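Local structure of cytochrome c (Pseudomonas aeruginosa, 6RTE) at residues A[354-359]-A[374-379]; A[360-365]-A[403-408]; A[414-419]-A[428-433]; A[449-454]-A[492-497]. The protein acts in heme d1 biosynthesis as the dihydro-heme d1 dehydrogenase NirN, an eight-bladed beta-propeller enzyme that also carries a heme c. All coordinates share one frame; numbering follows the deposited sequence.

Contact 1. Residues A[354-359]-A[374-379]; sequences GMPHLG and TPNISR
Met355 and Ile377 face each other through both backbone and side chain. Ile377 N donates to Met355 O (3.1 Å) in a nearly straight bond, 166° at the hydrogen, and two residues further on His357 N reaches Pro375 O at 3.1 Å, from above the carbonyl plane. Between these two bonds Pro356 and Asn376 form a single backbone bridge, their CA atoms 4.1 Å apart, and this is the tight part: Pro356 CB rests against CG2 of the buried Thr374, while the Asn376 amide lies beside the Met355–Pro356 peptide. Both segments are largely loop, at one end of a propeller blade: the second leaves strand 370-374 at Thr374 and runs toward strand 381-386, and the first leads into strand 362-365. Asn376 folds its own loop, because OD1 accepts from the backbone N of Ser378 and of Arg379, an Asx turn extended to an Asx motif, and ND2 is held by Ser353 O. His357 is the centre of an inverse gamma turn. Its CB packs on Ile377 CG1 at 3.7 Å; chi1 of -176° sets CG anti to N and directs the ring so that ND1 is bonded to Asp316. The other end is looser and faces solvent. There the extended Met355 chain lies obliquely over Ile377, with CE 3.9 Å from CG2, and Ser378 OG merely abuts the exposed Gly354, 3.4 Å from its CA.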
# COMPACT_ATOMS: atom_id res chain seq x y z
N GLY A 354 13.38 -18.40 3.65
CA GLY A 354 13.15 -17.07 4.17
C GLY A 354 11.66 -16.83 4.39
O GLY A 354 10.84 -17.75 4.44
N MET A 355 11.32 -15.54 4.52
CA MET A 355 9.93 -15.15 4.64
C MET A 355 9.45 -14.63 3.29
O MET A 355 9.82 -13.51 2.89
CB MET A 355 9.74 -14.09 5.73
CG MET A 355 10.81 -13.01 5.80
SD MET A 355 10.64 -12.04 7.31
CE MET A 355 11.97 -10.86 7.13
N PRO A 356 8.66 -15.39 2.53
CA PRO A 356 8.21 -14.91 1.23
C PRO A 356 7.12 -13.86 1.35
O PRO A 356 6.29 -13.88 2.26
CB PRO A 356 7.68 -16.19 0.55
CG PRO A 356 7.22 -17.03 1.68
CD PRO A 356 8.15 -16.74 2.84
N HIS A 357 7.15 -12.92 0.41
CA HIS A 357 6.20 -11.80 0.38
C HIS A 357 4.96 -12.26 -0.39
O HIS A 357 4.74 -11.90 -1.55
CB HIS A 357 6.86 -10.58 -0.25
CG HIS A 357 6.01 -9.35 -0.23
ND1 HIS A 357 4.94 -9.19 0.62
CD2 HIS A 357 6.07 -8.22 -0.98
CE1 HIS A 357 4.38 -8.01 0.41
NE2 HIS A 357 5.04 -7.41 -0.56
N LEU A 358 4.14 -13.07 0.28
CA LEU A 358 3.01 -13.71 -0.39
C LEU A 358 2.03 -12.69 -0.96
O LEU A 358 1.42 -12.94 -2.00
CB LEU A 358 2.28 -14.65 0.57
CG LEU A 358 3.05 -15.90 1.01
CD1 LEU A 358 2.25 -16.65 2.06
CD2 LEU A 358 3.35 -16.80 -0.18
N GLY A 359 1.88 -11.54 -0.30
CA GLY A 359 0.92 -10.56 -0.76
C GLY A 359 1.19 -10.07 -2.17
O GLY A 359 0.27 -9.63 -2.86
N THR A 374 6.04 -16.14 -6.02
CA THR A 374 6.16 -15.12 -4.99
C THR A 374 7.61 -14.66 -4.83
O THR A 374 8.53 -15.49 -4.82
CB THR A 374 5.64 -15.64 -3.64
OG1 THR A 374 5.77 -14.60 -2.65
CG2 THR A 374 6.41 -16.87 -3.19
N PRO A 375 7.83 -13.35 -4.69
CA PRO A 375 9.17 -12.87 -4.32
C PRO A 375 9.46 -13.15 -2.85
O PRO A 375 8.64 -13.79 -2.18
CB PRO A 375 9.10 -11.36 -4.61
CG PRO A 375 7.65 -11.02 -4.41
CD PRO A 375 6.87 -12.24 -4.84
N ASN A 376 10.59 -12.67 -2.33
CA ASN A 376 11.04 -13.03 -0.99
C ASN A 376 11.72 -11.85 -0.32
O ASN A 376 12.52 -11.14 -0.94
CB ASN A 376 11.99 -14.23 -1.05
CG ASN A 376 12.19 -14.88 0.30
OD1 ASN A 376 12.85 -14.33 1.18
ND2 ASN A 376 11.62 -16.07 0.47
N ILE A 377 11.42 -11.66 0.97
CA ILE A 377 11.86 -10.46 1.68
C ILE A 377 13.30 -10.59 2.17
O ILE A 377 14.06 -9.60 2.15
CB ILE A 377 10.89 -10.16 2.84
CG1 ILE A 377 9.50 -9.82 2.29
CG2 ILE A 377 11.41 -9.02 3.71
CD1 ILE A 377 8.50 -9.31 3.32
N SER A 378 13.72 -11.78 2.60
CA SER A 378 15.05 -11.95 3.19
C SER A 378 16.02 -12.72 2.32
O SER A 378 17.23 -12.54 2.46
CB SER A 378 14.94 -12.66 4.55
OG SER A 378 14.45 -13.98 4.41
N ARG A 379 15.54 -13.59 1.44
CA ARG A 379 16.38 -14.35 0.53
C ARG A 379 16.16 -13.89 -0.91
O ARG A 379 15.15 -13.25 -1.23
CB ARG A 379 16.09 -15.85 0.65
CG ARG A 379 17.09 -16.62 1.51
CD ARG A 379 17.31 -15.99 2.88
NE ARG A 379 18.51 -16.52 3.51
CZ ARG A 379 19.03 -16.07 4.65
NH1 ARG A 379 20.13 -16.61 5.14
NH2 ARG A 379 18.44 -15.07 5.31

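Contact 2. Residues A[360-365]-A[403-408]; sequences SGIYWK and FFMRSH
Ile362 overlaps Met405 at about a right angle, its CG1 3.9 Å from Met405 CG. Ile362 stands on the first strand of one beta-propeller blade, 362-365, and Met405 on the short, weakly bonded first strand of the next, 405-406, so the contact joins two successive blades through side chains and not through a shared sheet. The branches of Ile362 divide the work. CG1 sits between the backbone N and the carbonyl carbon (chi1 63°) and carries CD1 onward to Ser407 CB, 3.7 Å away, and to the Arg406 carbonyl carbon; CG2 lies against Met405 O. Met405 in turn has CG anti to its N and an extended chain beyond, which takes the sulfur past Ile362 toward Pro375, while Ala373 and Ala414 line the same seam. The polar ends of the second segment turn away from Ile362: Ser407 OG to Tyr413 O, the Arg406 guanidinium to a salt bridge with Glu453. Toward the loop end, Met405 CB comes within 3.2 Å of Ser360 O. Within 403-408 itself, Phe403 CD2 lies over the centre of the Phe404 face. The one hydrogen bond across the contact is given by Ser360 OG to Phe403 O, 3.0 Å long, with a C=O...donor angle of 168°.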
# COMPACT_ATOMS: atom_id res chain seq x y z
N SER A 360 2.45 -10.13 -2.61
CA SER A 360 2.83 -9.66 -3.93
C SER A 360 2.91 -10.78 -4.97
O SER A 360 3.24 -10.50 -6.12
CB SER A 360 4.18 -8.94 -3.86
OG SER A 360 4.07 -7.75 -3.10
N GLY A 361 2.62 -12.02 -4.59
CA GLY A 361 2.69 -13.11 -5.54
C GLY A 361 1.58 -13.04 -6.57
O GLY A 361 0.54 -12.41 -6.37
N ILE A 362 1.81 -13.70 -7.70
CA ILE A 362 0.86 -13.66 -8.81
C ILE A 362 0.65 -15.07 -9.35
O ILE A 362 1.44 -15.99 -9.11
CB ILE A 362 1.32 -12.72 -9.94
CG1 ILE A 362 2.63 -13.21 -10.55
CG2 ILE A 362 1.49 -11.31 -9.40
CD1 ILE A 362 2.97 -12.54 -11.88
N TYR A 363 -0.45 -15.21 -10.09
CA TYR A 363 -0.90 -16.48 -10.63
C TYR A 363 -0.94 -16.40 -12.14
O TYR A 363 -1.15 -15.33 -12.72
CB TYR A 363 -2.30 -16.84 -10.09
CG TYR A 363 -2.40 -16.87 -8.59
CD1 TYR A 363 -2.43 -15.69 -7.85
CD2 TYR A 363 -2.49 -18.07 -7.90
CE1 TYR A 363 -2.52 -15.71 -6.47
CE2 TYR A 363 -2.59 -18.10 -6.52
CZ TYR A 363 -2.61 -16.92 -5.81
OH TYR A 363 -2.70 -16.95 -4.44
N TRP A 364 -0.72 -17.54 -12.79
CA TRP A 364 -0.91 -17.64 -14.23
C TRP A 364 -1.00 -19.11 -14.60
O TRP A 364 -0.72 -19.99 -13.78
CB TRP A 364 0.21 -16.92 -15.01
CG TRP A 364 1.54 -17.61 -15.00
CD1 TRP A 364 1.94 -18.63 -15.82
CD2 TRP A 364 2.66 -17.32 -14.15
NE1 TRP A 364 3.23 -18.99 -15.52
CE2 TRP A 364 3.69 -18.21 -14.50
CE3 TRP A 364 2.88 -16.39 -13.12
CZ2 TRP A 364 4.94 -18.20 -13.86
CZ3 TRP A 364 4.11 -16.39 -12.48
CH2 TRP A 364 5.12 -17.29 -12.86
N LYS A 365 -1.42 -19.37 -15.83
CA LYS A 365 -1.61 -20.74 -16.31
C LYS A 365 -0.35 -21.20 -17.03
O LYS A 365 0.10 -20.55 -17.98
CB LYS A 365 -2.83 -20.82 -17.22
CG LYS A 365 -4.10 -20.26 -16.60
CD LYS A 365 -5.35 -20.84 -17.23
CE LYS A 365 -5.67 -22.21 -16.65
NZ LYS A 365 -6.20 -22.11 -15.27
N PHE A 403 10.51 -7.43 -3.96
CA PHE A 403 9.30 -6.99 -3.28
C PHE A 403 8.07 -6.98 -4.17
O PHE A 403 6.95 -7.21 -3.68
CB PHE A 403 9.51 -5.59 -2.68
CG PHE A 403 8.50 -5.22 -1.64
CD1 PHE A 403 8.65 -5.63 -0.33
CD2 PHE A 403 7.38 -4.47 -1.98
CE1 PHE A 403 7.72 -5.30 0.63
CE2 PHE A 403 6.45 -4.14 -1.02
CZ PHE A 403 6.62 -4.55 0.29
N PHE A 404 8.24 -6.72 -5.47
CA PHE A 404 7.12 -6.54 -6.38
C PHE A 404 7.08 -7.63 -7.44
O PHE A 404 8.11 -8.21 -7.80
CB PHE A 404 7.18 -5.17 -7.08
CG PHE A 404 7.09 -4.01 -6.14
CD1 PHE A 404 5.88 -3.67 -5.56
CD2 PHE A 404 8.21 -3.25 -5.84
CE1 PHE A 404 5.78 -2.60 -4.70
CE2 PHE A 404 8.13 -2.17 -4.98
CZ PHE A 404 6.92 -1.85 -4.40
N MET A 405 5.88 -7.89 -7.94
CA MET A 405 5.65 -8.87 -8.99
C MET A 405 4.40 -8.47 -9.75
O MET A 405 3.38 -8.12 -9.14
CB MET A 405 5.50 -10.28 -8.41
CG MET A 405 5.91 -11.39 -9.37
SD MET A 405 6.55 -12.82 -8.48
CE MET A 405 7.01 -13.88 -9.84
N ARG A 406 4.48 -8.52 -11.08
CA ARG A 406 3.36 -8.12 -11.92
C ARG A 406 3.47 -8.82 -13.26
O ARG A 406 4.56 -9.22 -13.68
CB ARG A 406 3.34 -6.60 -12.13
CG ARG A 406 1.97 -6.03 -12.48
CD ARG A 406 1.04 -6.05 -11.28
NE ARG A 406 0.03 -5.00 -11.35
CZ ARG A 406 -1.16 -5.13 -11.95
NH1 ARG A 406 -1.50 -6.27 -12.54
NH2 ARG A 406 -2.01 -4.11 -11.95
N SER A 407 2.33 -8.96 -13.92
CA SER A 407 2.29 -9.50 -15.28
C SER A 407 1.02 -9.01 -15.96
O SER A 407 0.32 -8.13 -15.44
CB SER A 407 2.37 -11.04 -15.26
OG SER A 407 2.51 -11.54 -16.57
N HIS A 408 0.73 -9.57 -17.13
CA HIS A 408 -0.42 -9.18 -17.93
C HIS A 408 -0.76 -10.35 -18.84
O HIS A 408 0.12 -11.12 -19.23
CB HIS A 408 -0.12 -7.92 -18.76
CG HIS A 408 -1.34 -7.25 -19.32
ND1 HIS A 408 -1.90 -7.60 -20.54
CD2 HIS A 408 -2.09 -6.22 -18.86
CE1 HIS A 408 -2.94 -6.84 -20.78
NE2 HIS A 408 -3.08 -5.99 -19.78

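Contact 3. Residues A[414-419]-A[428-433]; sequences AWTDTF and LLIDKQ
Leu429 packs over one face of the Trp415 indole, the two side chains running side by side in the same direction. Its CG stands 3.8 Å above the ring plane and over the ring centre, and its two methyls spread over this same face: CD1 meets CE3, while CD2 makes a CH-pi contact with the six-membered ring, 3.9 Å from its centroid and 13° off the normal. Trp415 NE1 is bonded to Ser411 OG, which helps fix the turn of the indole, and Phe454 meets the ring edge-to-face. These two residues are a non-hydrogen-bonded pair at the middle of the antiparallel hairpin of strands 413-417 and 427-431, the central strands of a propeller blade. The hydrogen-bonded pairs on either side of it, Ala414 with Ile430 and Thr416 with Leu428, put their side chains on the opposite face. There Thr416 CG2 crosses Ile430 at an angle and touches CD1 at 4.0 Å; its OG1, anti to the backbone N (chi1 -168°), is bonded to Phe404 O, just before strand 405-406. Ile382 of the preceding blade packs on both Thr416 and Ile430. Four backbone bonds knit the hairpin, among them Ile430 N to Ala414 O at 2.8 Å and Thr416 N to Leu428 O at 2.9 Å.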
# COMPACT_ATOMS: atom_id res chain seq x y z
N ALA A 414 6.71 -12.82 -16.20
CA ALA A 414 6.41 -12.21 -14.90
C ALA A 414 7.55 -11.26 -14.56
O ALA A 414 8.72 -11.65 -14.59
CB ALA A 414 6.25 -13.27 -13.82
N TRP A 415 7.21 -10.02 -14.23
CA TRP A 415 8.18 -8.96 -14.02
C TRP A 415 8.38 -8.76 -12.52
O TRP A 415 7.42 -8.45 -11.81
CB TRP A 415 7.71 -7.66 -14.68
CG TRP A 415 7.38 -7.76 -16.15
CD1 TRP A 415 6.63 -8.73 -16.77
CD2 TRP A 415 7.78 -6.84 -17.19
NE1 TRP A 415 6.55 -8.47 -18.12
CE2 TRP A 415 7.24 -7.32 -18.40
CE3 TRP A 415 8.53 -5.67 -17.20
CZ2 TRP A 415 7.44 -6.67 -19.61
CZ3 TRP A 415 8.73 -5.02 -18.41
CH2 TRP A 415 8.19 -5.52 -19.60
N THR A 416 9.62 -8.92 -12.05
CA THR A 416 9.92 -8.76 -10.63
C THR A 416 11.27 -8.05 -10.50
O THR A 416 11.79 -7.48 -11.46
CB THR A 416 9.88 -10.12 -9.92
OG1 THR A 416 9.90 -9.93 -8.50
CG2 THR A 416 11.05 -11.00 -10.34
N ASP A 417 11.83 -8.07 -9.29
CA ASP A 417 12.96 -7.21 -8.97
C ASP A 417 13.79 -7.83 -7.85
O ASP A 417 13.47 -8.90 -7.34
CB ASP A 417 12.47 -5.82 -8.55
CG ASP A 417 11.57 -5.88 -7.32
OD1 ASP A 417 12.07 -6.25 -6.24
OD2 ASP A 417 10.36 -5.58 -7.44
N THR A 418 14.89 -7.14 -7.50
CA THR A 418 15.63 -7.41 -6.26
C THR A 418 15.67 -6.11 -5.46
O THR A 418 16.72 -5.69 -4.96
CB THR A 418 17.04 -7.93 -6.55
OG1 THR A 418 17.85 -6.88 -7.09
CG2 THR A 418 17.00 -9.10 -7.53
N PHE A 419 14.49 -5.48 -5.36
CA PHE A 419 14.30 -4.17 -4.73
C PHE A 419 14.99 -4.06 -3.38
O PHE A 419 15.46 -2.98 -3.02
CB PHE A 419 12.78 -3.94 -4.61
CG PHE A 419 12.38 -2.55 -4.19
CD1 PHE A 419 12.32 -1.52 -5.11
CD2 PHE A 419 12.00 -2.29 -2.87
CE1 PHE A 419 11.92 -0.24 -4.73
CE2 PHE A 419 11.61 -1.02 -2.49
CZ PHE A 419 11.56 0.01 -3.42
N LEU A 428 13.60 -8.13 -13.52
CA LEU A 428 13.77 -9.45 -14.11
C LEU A 428 12.48 -9.87 -14.81
O LEU A 428 11.39 -9.72 -14.25
CB LEU A 428 14.14 -10.48 -13.04
CG LEU A 428 15.29 -10.07 -12.13
CD1 LEU A 428 15.47 -11.09 -11.02
CD2 LEU A 428 16.57 -9.92 -12.95
N LEU A 429 12.62 -10.41 -16.01
CA LEU A 429 11.48 -10.93 -16.77
C LEU A 429 11.59 -12.45 -16.77
O LEU A 429 12.42 -13.03 -17.48
CB LEU A 429 11.47 -10.36 -18.19
CG LEU A 429 10.81 -8.98 -18.31
CD1 LEU A 429 11.50 -7.95 -17.42
CD2 LEU A 429 10.79 -8.51 -19.77
N ILE A 430 10.74 -13.09 -15.97
CA ILE A 430 10.72 -14.54 -15.84
C ILE A 430 9.73 -15.10 -16.85
O ILE A 430 8.53 -14.83 -16.77
CB ILE A 430 10.35 -14.96 -14.41
CG1 ILE A 430 11.39 -14.44 -13.41
CG2 ILE A 430 10.23 -16.48 -14.31
CD1 ILE A 430 11.04 -14.69 -11.96
N ASP A 431 10.23 -15.89 -17.80
CA ASP A 431 9.36 -16.52 -18.78
C ASP A 431 8.32 -17.39 -18.09
O ASP A 431 8.67 -18.26 -17.28
CB ASP A 431 10.21 -17.35 -19.76
CG ASP A 431 9.39 -17.90 -20.91
OD1 ASP A 431 9.27 -17.20 -21.94
OD2 ASP A 431 8.87 -19.03 -20.80
N LYS A 432 7.05 -17.16 -18.41
CA LYS A 432 5.97 -17.86 -17.71
C LYS A 432 6.00 -19.36 -17.95
O LYS A 432 5.43 -20.12 -17.15
CB LYS A 432 4.61 -17.32 -18.15
CG LYS A 432 4.25 -15.95 -17.61
CD LYS A 432 2.90 -15.52 -18.14
CE LYS A 432 2.53 -14.13 -17.67
NZ LYS A 432 1.28 -13.64 -18.33
N GLN A 433 6.63 -19.81 -19.03
CA GLN A 433 6.67 -21.23 -19.37
C GLN A 433 7.97 -21.90 -18.92
O GLN A 433 7.93 -22.90 -18.20
CB GLN A 433 6.49 -21.40 -20.89
CG GLN A 433 6.09 -22.80 -21.32
CD GLN A 433 4.74 -23.23 -20.77
OE1 GLN A 433 3.71 -22.62 -21.08
NE2 GLN A 433 4.74 -24.27 -19.94

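Contact 4. Residues A[449-454]-A[492-497]; sequences AGHVEF and SGKYNV
Bends at chi2 (-65°) and chi3 curl the Lys494 chain back past His451, whose CG is anti to its backbone N, and the two side chains slide by each other in opposite directions. Lys494 NZ thereby reaches His451 ND1 in the imidazole plane, donating a 3.1 Å hydrogen bond, with Ser464 OG and Leu462 O as further partners of the ammonium. Gly493 CA lies over one face of the same ring, 3.8 Å from its centroid, so the imidazole is gripped at an edge and on a face. Phe404 adds an edge-to-face contact. Next along, Glu453 CB lies against the Lys494 chain, 3.4 Å from CD, and a bend at chi2 turns the carboxylate so that OE2 accepts from Asn496 N at 2.9 Å. This bond is nearly straight (173°), on the anti side and tilted somewhat out of the carboxylate plane. OE1 holds Arg406 in a salt bridge; a partner on each oxygen fixes the group's rotation. Asn496 CB closes on Phe454 O at 3.2 Å. The strands run nearly parallel, 17° apart, but belong to different blades of the beta-propeller: 449-454 pairs with 460-465, whereas 491-496 pairs with 150-154 and leads into the C-terminal helix 497-501, whose N-cap is Asn496.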
# COMPACT_ATOMS: atom_id res chain seq x y z
N ALA A 449 15.56 0.19 -8.71
CA ALA A 449 14.50 -0.02 -9.69
C ALA A 449 13.49 -0.99 -9.11
O ALA A 449 13.87 -2.03 -8.56
CB ALA A 449 15.08 -0.55 -11.00
N GLY A 450 12.21 -0.67 -9.23
CA GLY A 450 11.20 -1.55 -8.70
C GLY A 450 9.78 -1.14 -9.04
O GLY A 450 9.50 0.04 -9.21
N HIS A 451 8.91 -2.14 -9.15
CA HIS A 451 7.48 -2.00 -9.39
C HIS A 451 7.16 -1.76 -10.86
O HIS A 451 7.69 -0.84 -11.49
CB HIS A 451 6.85 -0.87 -8.58
CG HIS A 451 5.36 -0.85 -8.67
ND1 HIS A 451 4.68 -0.24 -9.70
CD2 HIS A 451 4.41 -1.40 -7.87
CE1 HIS A 451 3.38 -0.40 -9.53
NE2 HIS A 451 3.19 -1.10 -8.42
N VAL A 452 6.25 -2.58 -11.39
CA VAL A 452 5.90 -2.58 -12.81
C VAL A 452 4.38 -2.54 -12.92
O VAL A 452 3.68 -3.29 -12.22
CB VAL A 452 6.47 -3.81 -13.53
CG1 VAL A 452 5.99 -3.88 -14.98
CG2 VAL A 452 8.00 -3.80 -13.46
N GLU A 453 3.88 -1.66 -13.78
CA GLU A 453 2.47 -1.63 -14.16
C GLU A 453 2.39 -1.52 -15.68
O GLU A 453 3.26 -0.92 -16.30
CB GLU A 453 1.73 -0.46 -13.50
CG GLU A 453 0.23 -0.44 -13.71
CD GLU A 453 -0.51 -1.36 -12.76
OE1 GLU A 453 0.14 -2.22 -12.14
OE2 GLU A 453 -1.74 -1.22 -12.63
N PHE A 454 1.35 -2.12 -16.26
CA PHE A 454 1.15 -2.12 -17.70
C PHE A 454 0.01 -1.18 -18.11
O PHE A 454 -0.85 -0.83 -17.30
CB PHE A 454 0.82 -3.53 -18.21
CG PHE A 454 1.89 -4.54 -17.96
CD1 PHE A 454 1.91 -5.26 -16.77
CD2 PHE A 454 2.87 -4.79 -18.90
CE1 PHE A 454 2.90 -6.20 -16.52
CE2 PHE A 454 3.87 -5.73 -18.66
CZ PHE A 454 3.88 -6.43 -17.47
N SER A 492 6.94 5.85 -6.75
CA SER A 492 6.80 4.53 -6.15
C SER A 492 5.86 3.73 -7.04
O SER A 492 6.27 3.28 -8.13
CB SER A 492 6.35 4.65 -4.69
OG SER A 492 5.26 5.54 -4.57
N GLY A 493 4.62 3.51 -6.65
CA GLY A 493 3.70 2.75 -7.47
C GLY A 493 3.01 3.60 -8.52
O GLY A 493 2.86 4.82 -8.36
N LYS A 494 2.64 2.96 -9.63
CA LYS A 494 1.71 3.52 -10.60
C LYS A 494 0.65 2.47 -10.90
O LYS A 494 0.92 1.26 -10.86
CB LYS A 494 2.40 4.00 -11.90
CG LYS A 494 2.78 2.92 -12.91
CD LYS A 494 3.84 1.94 -12.40
CE LYS A 494 5.08 2.64 -11.90
NZ LYS A 494 6.16 1.66 -11.64
N TYR A 495 -0.56 2.93 -11.16
CA TYR A 495 -1.74 2.08 -11.12
C TYR A 495 -2.63 2.41 -12.30
O TYR A 495 -3.14 3.53 -12.40
CB TYR A 495 -2.47 2.25 -9.79
CG TYR A 495 -1.54 2.02 -8.62
CD1 TYR A 495 -0.71 3.03 -8.15
CD2 TYR A 495 -1.45 0.77 -8.02
CE1 TYR A 495 0.16 2.82 -7.11
CE2 TYR A 495 -0.57 0.55 -6.97
CZ TYR A 495 0.23 1.58 -6.52
OH TYR A 495 1.11 1.37 -5.47
N ASN A 496 -2.78 1.43 -13.20
CA ASN A 496 -3.55 1.59 -14.43
C ASN A 496 -5.01 1.28 -14.13
O ASN A 496 -5.33 0.17 -13.70
CB ASN A 496 -3.00 0.67 -15.51
CG ASN A 496 -3.71 0.85 -16.85
OD1 ASN A 496 -4.66 0.12 -17.16
ND2 ASN A 496 -3.25 1.82 -17.64
N VAL A 497 -5.89 2.26 -14.36
CA VAL A 497 -7.32 2.08 -14.10
C VAL A 497 -7.81 0.77 -14.71
O VAL A 497 -8.41 -0.07 -14.03
CB VAL A 497 -8.12 3.27 -14.66
CG1 VAL A 497 -9.62 2.98 -14.60
CG2 VAL A 497 -7.80 4.55 -13.91

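How the contacts relate
All four contacts lie within the eight-bladed propeller that bears the cytochrome d1 family signature. Contacts 1 and 2 interleave along the chain; contact 3 and then contact 4 follow. Contact 1 stays at the loop end of the blade begun by strand 362-365, contact 2 joins that blade to the next, contact 3 lies inside the latter, and contact 4 links the following blade to the sheet of the C-terminal strand 491-496. The 403-408 side of contact 2 and contact 3 lie in one sheet, through neighbouring strands 405-406 and 413-417; the two contact centres are 9 Å apart. Contacts 1 and 4 do not touch, their nearest atoms about 9 Å apart, yet contact 2 touches both, making a continuous path of packing from blade to blade.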